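Local coordinates for protein soluble lytic murein transglycosylase (Pseudomonas aeruginosa, PDB 5OHU) that turns over bacterial cell-wall peptidoglycan as a lytic transglycosylase, acting in both exolytic and endolytic modes, at residues A[581-584]-A[585-588]; A[602-605]-A[606-609]; A[283-287]-A[288-292]; A[493-496]-A[497-501]. All coordinates share one frame; numbering follows the deposited sequence.

Contact 1. Residues A[581-584]-A[585-588]; sequences GRVR and QWLK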
# COMPACT_ATOMS: atom_id res chain seq x y z
N GLY A 581 -6.21 -20.88 -7.74
CA GLY A 581 -7.23 -20.69 -8.76
C GLY A 581 -6.95 -19.50 -9.65
O GLY A 581 -7.04 -19.58 -10.88
N ARG A 582 -6.60 -18.36 -9.03
CA ARG A 582 -6.22 -17.20 -9.82
C ARG A 582 -5.07 -17.51 -10.76
O ARG A 582 -5.04 -17.03 -11.90
CB ARG A 582 -5.85 -16.04 -8.90
CG ARG A 582 -7.03 -15.29 -8.37
CD ARG A 582 -7.59 -14.38 -9.43
NE ARG A 582 -8.49 -13.40 -8.83
CZ ARG A 582 -9.79 -13.34 -9.08
NH1 ARG A 582 -10.34 -14.19 -9.93
NH2 ARG A 582 -10.54 -12.42 -8.48
N VAL A 583 -4.09 -18.30 -10.30
CA VAL A 583 -2.94 -18.59 -11.15
C VAL A 583 -3.34 -19.44 -12.34
O VAL A 583 -2.95 -19.16 -13.47
CB VAL A 583 -1.80 -19.23 -10.33
CG1 VAL A 583 -0.64 -19.62 -11.25
CG2 VAL A 583 -1.33 -18.25 -9.25
N ARG A 584 -4.16 -20.48 -12.11
CA ARG A 584 -4.65 -21.27 -13.24
C ARG A 584 -5.41 -20.40 -14.23
O ARG A 584 -5.30 -20.59 -15.45
CB ARG A 584 -5.52 -22.43 -12.73
CG ARG A 584 -4.71 -23.49 -12.00
CD ARG A 584 -5.53 -24.71 -11.58
NE ARG A 584 -6.22 -24.53 -10.30
CZ ARG A 584 -7.53 -24.38 -10.18
NH1 ARG A 584 -8.31 -24.39 -11.26
NH2 ARG A 584 -8.08 -24.22 -8.98
N GLN A 585 -6.18 -19.42 -13.74
CA GLN A 585 -6.84 -18.48 -14.65
C GLN A 585 -5.82 -17.70 -15.47
O GLN A 585 -6.04 -17.45 -16.66
CB GLN A 585 -7.73 -17.51 -13.88
CG GLN A 585 -8.92 -18.16 -13.19
CD GLN A 585 -9.94 -17.14 -12.75
OE1 GLN A 585 -9.66 -16.26 -11.93
NE2 GLN A 585 -11.16 -17.25 -13.29
N TRP A 586 -4.71 -17.29 -14.85
CA TRP A 586 -3.69 -16.54 -15.58
C TRP A 586 -2.88 -17.42 -16.53
O TRP A 586 -2.05 -16.90 -17.27
CB TRP A 586 -2.77 -15.85 -14.59
CG TRP A 586 -3.48 -14.91 -13.67
CD1 TRP A 586 -4.69 -14.32 -13.89
CD2 TRP A 586 -3.03 -14.44 -12.40
NE1 TRP A 586 -5.02 -13.51 -12.83
CE2 TRP A 586 -4.02 -13.57 -11.89
CE3 TRP A 586 -1.89 -14.68 -11.63
CZ2 TRP A 586 -3.90 -12.94 -10.65
CZ3 TRP A 586 -1.77 -14.05 -10.40
CH2 TRP A 586 -2.77 -13.19 -9.92
N LEU A 587 -3.12 -18.72 -16.53
CA LEU A 587 -2.45 -19.63 -17.45
C LEU A 587 -3.34 -20.09 -18.60
O LEU A 587 -2.85 -20.81 -19.48
CB LEU A 587 -1.95 -20.85 -16.68
CG LEU A 587 -0.79 -20.57 -15.72
CD1 LEU A 587 -0.52 -21.78 -14.85
CD2 LEU A 587 0.44 -20.21 -16.53
N LYS A 588 -4.62 -19.72 -18.62
CA LYS A 588 -5.55 -20.23 -19.62
C LYS A 588 -5.08 -19.88 -21.02
O LYS A 588 -4.75 -18.73 -21.31
CB LYS A 588 -6.97 -19.67 -19.40
CG LYS A 588 -7.62 -19.98 -18.06
CD LYS A 588 -9.15 -19.84 -18.15
CE LYS A 588 -9.77 -19.23 -16.88
NZ LYS A 588 -9.86 -17.73 -16.97
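Gln585 turns its amide back along helix 580-586 to meet Arg582, and its OE1 accepts from Arg582 NH1 at 3.0 Å. The amide and guanidinium planes are only 6° apart. OE1 lies at the edge of the guanidinium and in its plane, and NH1 in turn lies in the plane of the amide carbonyl, so the two flat groups are nearly coplanar. A bend in the arginine chain at chi2 (-77°) folds the guanidinium towards the glutamine. Gln585 N makes the ordinary helical bond to Gly581 O.

Trp586 follows with its own N bonded to Arg582 O at 3.0 Å. The same oxygen lies over one face of the indole, 3.1 Å above the ring plane and displaced toward the rim. Farther out, Trp586 CZ2 touches Arg582 CB at 4.1 Å, while CE3 meets Val583 CG2. The buried indole also packs edge-to-face on Phe604 and against Ala578 of helix 569-578, and Trp586 O accepts from Arg319 NH2 and Trp598 NE1.

Leu587 N bonds to Arg584 O (3.1 Å), three residues back. The leucine side chain runs beside that of Val583, Leu587 CD1 to Val583 CG1 at 4.2 Å, and both touch Trp598.

Within this turn of the lysozyme-like SLT domain, the aromatic and aliphatic groups join neighbouring helices. The Arg582 bond fixes which way the Gln585 amide is turned, and the positive charge would probably polarise its carbonyl.

Contact 2. Residues A[602-605]-A[606-609]; sequences IPFD and ETRQ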
# COMPACT_ATOMS: atom_id res chain seq x y z
N ILE A 602 0.99 -10.33 -15.25
CA ILE A 602 0.11 -10.70 -14.13
C ILE A 602 -0.88 -9.56 -13.88
O ILE A 602 -0.47 -8.39 -13.76
CB ILE A 602 0.96 -10.98 -12.87
CG1 ILE A 602 1.62 -12.36 -12.96
CG2 ILE A 602 0.11 -10.90 -11.59
CD1 ILE A 602 2.67 -12.54 -11.89
N PRO A 603 -2.18 -9.82 -13.80
CA PRO A 603 -3.14 -8.71 -13.66
C PRO A 603 -3.04 -7.93 -12.36
O PRO A 603 -3.31 -6.73 -12.36
CB PRO A 603 -4.50 -9.41 -13.79
CG PRO A 603 -4.20 -10.75 -14.40
CD PRO A 603 -2.85 -11.11 -13.87
N PHE A 604 -2.68 -8.58 -11.24
CA PHE A 604 -2.62 -7.90 -9.94
C PHE A 604 -1.24 -7.28 -9.74
O PHE A 604 -0.25 -8.01 -9.70
CB PHE A 604 -2.90 -8.87 -8.79
CG PHE A 604 -4.27 -9.49 -8.81
CD1 PHE A 604 -5.24 -9.09 -9.72
CD2 PHE A 604 -4.59 -10.50 -7.90
CE1 PHE A 604 -6.50 -9.68 -9.73
CE2 PHE A 604 -5.85 -11.10 -7.89
CZ PHE A 604 -6.81 -10.69 -8.81
N ASP A 605 -1.19 -5.95 -9.58
CA ASP A 605 0.06 -5.27 -9.26
C ASP A 605 0.75 -5.91 -8.07
O ASP A 605 1.98 -6.04 -8.04
CB ASP A 605 -0.16 -3.79 -8.95
CG ASP A 605 -0.43 -2.94 -10.17
OD1 ASP A 605 -0.12 -3.36 -11.30
OD2 ASP A 605 -0.93 -1.81 -9.99
N GLU A 606 -0.04 -6.26 -7.04
CA GLU A 606 0.55 -6.81 -5.83
C GLU A 606 1.24 -8.13 -6.13
O GLU A 606 2.35 -8.38 -5.65
CB GLU A 606 -0.51 -7.02 -4.74
CG GLU A 606 -0.05 -8.08 -3.73
CD GLU A 606 -0.90 -8.15 -2.47
OE1 GLU A 606 -1.90 -7.41 -2.36
OE2 GLU A 606 -0.54 -8.96 -1.59
N THR A 607 0.58 -8.99 -6.90
CA THR A 607 1.15 -10.31 -7.12
C THR A 607 2.37 -10.24 -8.02
O THR A 607 3.35 -10.96 -7.80
CB THR A 607 0.09 -11.23 -7.69
OG1 THR A 607 -1.03 -11.25 -6.80
CG2 THR A 607 0.64 -12.63 -7.82
N ARG A 608 2.36 -9.34 -9.00
CA ARG A 608 3.53 -9.18 -9.86
C ARG A 608 4.75 -8.78 -9.04
O ARG A 608 5.83 -9.39 -9.17
CB ARG A 608 3.27 -8.15 -10.96
CG ARG A 608 4.57 -7.81 -11.75
CD ARG A 608 4.45 -6.58 -12.65
NE ARG A 608 3.24 -6.65 -13.46
CZ ARG A 608 2.16 -5.90 -13.29
NH1 ARG A 608 2.13 -4.94 -12.35
NH2 ARG A 608 1.12 -6.09 -14.09
N GLN A 609 4.59 -7.80 -8.15
CA GLN A 609 5.71 -7.35 -7.33
C GLN A 609 6.11 -8.41 -6.32
O GLN A 609 7.30 -8.61 -6.05
CB GLN A 609 5.36 -6.04 -6.62
CG GLN A 609 6.57 -5.36 -5.99
CD GLN A 609 7.60 -4.95 -7.04
OE1 GLN A 609 7.24 -4.30 -8.01
NE2 GLN A 609 8.87 -5.36 -6.87
O HOH W 1 -1.69 -4.70 -13.01
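Ile602 lays its side chain against the first turn of helix 605-624, crossing Thr607 at about a right angle. Its CG2 branch comes 3.9 Å from Thr607 CB, its CB lies 4.1 Å from Arg608 CB, and CD1 reaches the Arg608 backbone. The backbone oxygen of Ile602 is also close to the Arg608 guanidinium, though at an angle too poor for a hydrogen bond.

Pro603 takes part through its carbonyl, which accepts a hydrogen bond from a water at 2.7 Å. That water also donates to Asp605 OD1 and receives a weak bond from Arg608 NH2, tying the loop to the helix start.

Phe604 stands at the N-cap position of the helix. Its O accepts the helical bond from Arg608 N at 3.0 Å. Its CB lies 3.6 Å from Thr607 OG1, and this hydroxyl sits near the plane of the phenyl ring, at its edge; OG1 has a weak hydrogen bond to Asn577 ND2 on helix 569-578.

Asp605 forms a salt bridge with Arg608, OD1 to NH1 at 2.9 Å. The nitrogen approaches on the anti side of OD1, 27° out of the carboxylate plane, while the oxygen lies at the guanidinium edge and in its plane. Arg608 arrives with CG opposite its backbone N (chi1 171°) and a bend at chi3, which curls the chain back toward the helix start. Its NE bonds to Glu600 O, and the carboxylate probably offsets the like charge of Arg315 near NH1.

Contact 3. Residues A[283-287]-A[288-292]; sequences LSLAK and RFDPR
The phenyl ring of Phe289 has the carbonyl oxygen of Lys287 over one face, above the ring centre and 3.9 Å from its plane, while Ala286 O approaches Phe289 CD1 obliquely at 3.5 Å. Arg319 makes a cation-pi contact with the same ring. The Arg288 guanidinium carries a water in its plane at the edge; this water accepts from NH1 and donates to Ser284 O, linking the side chain to the last turn of helix 271-287. At the edge of the Arg292 guanidinium lies Asp290 OD1. Arg292 holds the carboxylate side-on, through NE to OD1 and NH2 to OD2 (2.9 Å), both on syn lone pairs.

Phe289, with positive phi (65°), is the C-prime residue of a Schellman motif that ends the helix. Asp290 N bonds to Leu285 O at 3.2 Å, and Phe289 N to Ala286 O at 2.9 Å. Leu285 O also accepts from Arg288 N, the two donors coming from opposite faces of its carbonyl plane. Leu285 and Asp290 also meet through their side chains, which point the same way, with Leu285 CD2 3.7 Å from Asp290 OD2 and with Leu257 and Ala293 nearby.

Asp290 OD1 also caps the following turn by accepting from Arg292 N at 2.8 Å. One carboxylate is thus held by both a backbone N-H and a guanidinium, which fixes its rotation and would probably keep it ionised.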
# COMPACT_ATOMS: atom_id res chain seq x y z
N LEU A 283 -8.55 -0.77 -19.77
CA LEU A 283 -7.70 -1.40 -18.77
C LEU A 283 -8.24 -2.76 -18.35
O LEU A 283 -7.48 -3.73 -18.23
CB LEU A 283 -7.56 -0.50 -17.55
CG LEU A 283 -6.54 0.63 -17.64
CD1 LEU A 283 -6.51 1.39 -16.33
CD2 LEU A 283 -5.17 0.03 -17.95
N SER A 284 -9.54 -2.87 -18.14
CA SER A 284 -10.05 -4.17 -17.72
C SER A 284 -10.01 -5.19 -18.86
O SER A 284 -9.73 -6.37 -18.63
CB SER A 284 -11.46 -4.02 -17.14
OG SER A 284 -11.92 -5.26 -16.64
N LEU A 285 -10.27 -4.76 -20.09
CA LEU A 285 -10.11 -5.70 -21.20
C LEU A 285 -8.66 -6.16 -21.33
O LEU A 285 -8.39 -7.33 -21.59
CB LEU A 285 -10.55 -5.07 -22.52
CG LEU A 285 -12.05 -4.97 -22.80
CD1 LEU A 285 -12.29 -4.18 -24.09
CD2 LEU A 285 -12.64 -6.36 -22.88
N ALA A 286 -7.71 -5.23 -21.17
CA ALA A 286 -6.31 -5.58 -21.37
C ALA A 286 -5.84 -6.57 -20.33
O ALA A 286 -5.03 -7.45 -20.63
CB ALA A 286 -5.43 -4.32 -21.33
N LYS A 287 -6.36 -6.48 -19.11
CA LYS A 287 -6.00 -7.44 -18.08
C LYS A 287 -6.59 -8.81 -18.34
O LYS A 287 -6.16 -9.79 -17.72
CB LYS A 287 -6.42 -6.94 -16.69
CG LYS A 287 -5.43 -6.00 -16.06
CD LYS A 287 -6.09 -5.10 -15.00
CE LYS A 287 -5.07 -4.14 -14.42
NZ LYS A 287 -5.62 -3.38 -13.25
N ARG A 288 -7.53 -8.92 -19.28
CA ARG A 288 -7.99 -10.22 -19.74
C ARG A 288 -7.33 -10.62 -21.05
O ARG A 288 -7.72 -11.63 -21.65
CB ARG A 288 -9.50 -10.22 -19.91
CG ARG A 288 -10.22 -9.93 -18.63
CD ARG A 288 -11.61 -9.51 -18.94
NE ARG A 288 -12.60 -10.52 -18.58
CZ ARG A 288 -13.16 -10.60 -17.38
NH1 ARG A 288 -12.82 -9.74 -16.42
NH2 ARG A 288 -14.07 -11.53 -17.14
N PHE A 289 -6.37 -9.82 -21.51
CA PHE A 289 -5.61 -10.14 -22.72
C PHE A 289 -6.50 -10.13 -23.96
O PHE A 289 -6.31 -10.93 -24.88
CB PHE A 289 -4.87 -11.47 -22.54
CG PHE A 289 -4.15 -11.58 -21.21
CD1 PHE A 289 -3.34 -10.54 -20.75
CD2 PHE A 289 -4.32 -12.70 -20.39
CE1 PHE A 289 -2.68 -10.63 -19.52
CE2 PHE A 289 -3.66 -12.80 -19.16
CZ PHE A 289 -2.84 -11.76 -18.72
N ASP A 290 -7.45 -9.22 -24.01
CA ASP A 290 -8.37 -9.12 -25.13
C ASP A 290 -7.83 -8.05 -26.07
O ASP A 290 -7.72 -6.89 -25.64
CB ASP A 290 -9.77 -8.78 -24.63
CG ASP A 290 -10.83 -8.72 -25.75
OD1 ASP A 290 -10.52 -8.39 -26.92
OD2 ASP A 290 -11.99 -9.03 -25.42
N PRO A 291 -7.48 -8.37 -27.31
CA PRO A 291 -6.86 -7.35 -28.18
C PRO A 291 -7.79 -6.20 -28.53
O PRO A 291 -7.31 -5.18 -29.04
CB PRO A 291 -6.47 -8.15 -29.44
CG PRO A 291 -7.49 -9.27 -29.47
CD PRO A 291 -7.72 -9.64 -28.02
N ARG A 292 -9.09 -6.31 -28.24
CA ARG A 292 -9.97 -5.18 -28.45
C ARG A 292 -9.59 -3.99 -27.56
O ARG A 292 -9.95 -2.86 -27.88
CB ARG A 292 -11.43 -5.60 -28.22
CG ARG A 292 -12.00 -6.44 -29.36
CD ARG A 292 -13.43 -6.92 -29.07
NE ARG A 292 -13.45 -8.00 -28.09
CZ ARG A 292 -14.54 -8.65 -27.70
NH1 ARG A 292 -15.72 -8.32 -28.22
NH2 ARG A 292 -14.45 -9.60 -26.79
O HOH W 2 -10.37 -7.80 -16.27

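Contact 4. Residues A[493-496]-A[497-501]; sequences SSWI and FAITR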
# COMPACT_ATOMS: atom_id res chain seq x y z
N SER A 493 16.41 -24.16 -0.61
CA SER A 493 16.27 -23.49 0.68
C SER A 493 16.32 -21.97 0.54
O SER A 493 15.75 -21.25 1.37
CB SER A 493 17.33 -23.99 1.66
OG SER A 493 18.44 -23.13 1.69
N SER A 494 16.96 -21.45 -0.51
CA SER A 494 16.90 -20.01 -0.76
C SER A 494 15.47 -19.55 -0.99
O SER A 494 15.11 -18.43 -0.63
CB SER A 494 17.76 -19.64 -1.97
OG SER A 494 17.30 -20.29 -3.13
N TRP A 495 14.63 -20.42 -1.57
CA TRP A 495 13.26 -20.04 -1.84
C TRP A 495 12.48 -19.80 -0.55
O TRP A 495 11.73 -18.83 -0.44
CB TRP A 495 12.59 -21.11 -2.70
CG TRP A 495 11.27 -20.70 -3.28
CD1 TRP A 495 10.90 -19.45 -3.72
CD2 TRP A 495 10.12 -21.54 -3.45
NE1 TRP A 495 9.60 -19.47 -4.18
CE2 TRP A 495 9.10 -20.74 -4.02
CE3 TRP A 495 9.86 -22.89 -3.19
CZ2 TRP A 495 7.83 -21.25 -4.33
CZ3 TRP A 495 8.60 -23.41 -3.50
CH2 TRP A 495 7.60 -22.59 -4.07
N ILE A 496 12.68 -20.66 0.45
CA ILE A 496 11.92 -20.50 1.68
C ILE A 496 12.40 -19.28 2.48
O ILE A 496 11.59 -18.58 3.09
CB ILE A 496 11.97 -21.81 2.48
CG1 ILE A 496 10.92 -21.82 3.59
CG2 ILE A 496 13.32 -22.02 3.11
CD1 ILE A 496 10.85 -23.15 4.30
N PHE A 497 13.70 -19.00 2.49
CA PHE A 497 14.18 -17.73 3.03
C PHE A 497 13.53 -16.56 2.30
O PHE A 497 13.09 -15.60 2.93
CB PHE A 497 15.70 -17.63 2.90
CG PHE A 497 16.46 -18.40 3.93
CD1 PHE A 497 16.61 -19.77 3.82
CD2 PHE A 497 17.06 -17.75 4.99
CE1 PHE A 497 17.32 -20.48 4.76
CE2 PHE A 497 17.79 -18.45 5.93
CZ PHE A 497 17.91 -19.82 5.81
N ALA A 498 13.48 -16.63 0.96
CA ALA A 498 12.86 -15.58 0.16
C ALA A 498 11.39 -15.39 0.51
O ALA A 498 10.92 -14.26 0.68
CB ALA A 498 13.01 -15.88 -1.33
N ILE A 499 10.63 -16.48 0.60
CA ILE A 499 9.21 -16.37 0.92
C ILE A 499 9.05 -15.76 2.30
O ILE A 499 8.21 -14.89 2.53
CB ILE A 499 8.54 -17.75 0.81
CG1 ILE A 499 8.42 -18.18 -0.66
CG2 ILE A 499 7.20 -17.80 1.57
CD1 ILE A 499 7.20 -17.62 -1.38
N THR A 500 9.89 -16.20 3.24
CA THR A 500 9.84 -15.64 4.59
C THR A 500 10.19 -14.16 4.59
O THR A 500 9.52 -13.36 5.24
CB THR A 500 10.78 -16.43 5.49
OG1 THR A 500 10.34 -17.79 5.53
CG2 THR A 500 10.79 -15.86 6.89
N ARG A 501 11.24 -13.79 3.85
CA ARG A 501 11.64 -12.39 3.80
C ARG A 501 10.51 -11.51 3.27
O ARG A 501 10.27 -10.42 3.80
CB ARG A 501 12.92 -12.27 2.97
CG ARG A 501 13.24 -10.86 2.47
CD ARG A 501 13.55 -9.89 3.59
NE ARG A 501 14.02 -8.63 3.03
CZ ARG A 501 13.21 -7.65 2.65
NH1 ARG A 501 11.89 -7.78 2.79
NH2 ARG A 501 13.72 -6.54 2.14
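Ile499 sets its CG1 over one face of the Trp495 indole in a CH-pi contact, 4.2 Å from the centroid of the five-membered ring and 20° off its normal. The side chains run side by side; with CG1 beside the backbone N (chi1 -72°), that branch lies next to the pyrrole side of the ring, 3.9 Å from NE1. Thr500 grips the oxygen of Ile496, four residues back, twice: Thr500 N and OG1 each donate to Ile496 O at 2.9 Å, from opposite faces of the carbonyl plane. Phe497 presents its edge to Ser493 O, which lies in the ring plane 3.0 Å from CD1 and also accepts the helical bond from Phe497 N.

Around this shell, Trp495 NE1 donates to Ser573 OG and the indole meets His562, while Val614 of helix 605-624 and Leu558 of helix 547-564 pack on it. Phe497 rests on Leu482 and Val483 of helix 479-488 and meets Tyr621.

This stretch of helix 493-504 is buried among helices 479-488, 547-564 and 605-624 of the lysozyme-like fold, where the buried Thr500 hydroxyl is satisfied by its own helix and the indole N-H by a neighbouring one.

How the contacts relate
Contact 4 is the core member of the set, nearly all of its residues buried in helix 493-504; contacts 1, 2 and 3 are partly buried, with exposed charged residues such as Arg582, Asp605 and Arg292, although Arg608 of contact 2 is buried. Contacts 1 and 2 touch directly, joining helix 580-586 to the start of helix 605-624, which also packs against contact 4. Contact 3 reaches contact 2 where Lys287 CE lies 3.8 Å from Pro603 O. The chemistry differs accordingly: CH-pi and internal hydroxyl bonding in contact 4, an amide-guanidinium bond and indole packing in contact 1, and salt bridges and bridging waters in contacts 2 and 3, which open and close a helix respectively.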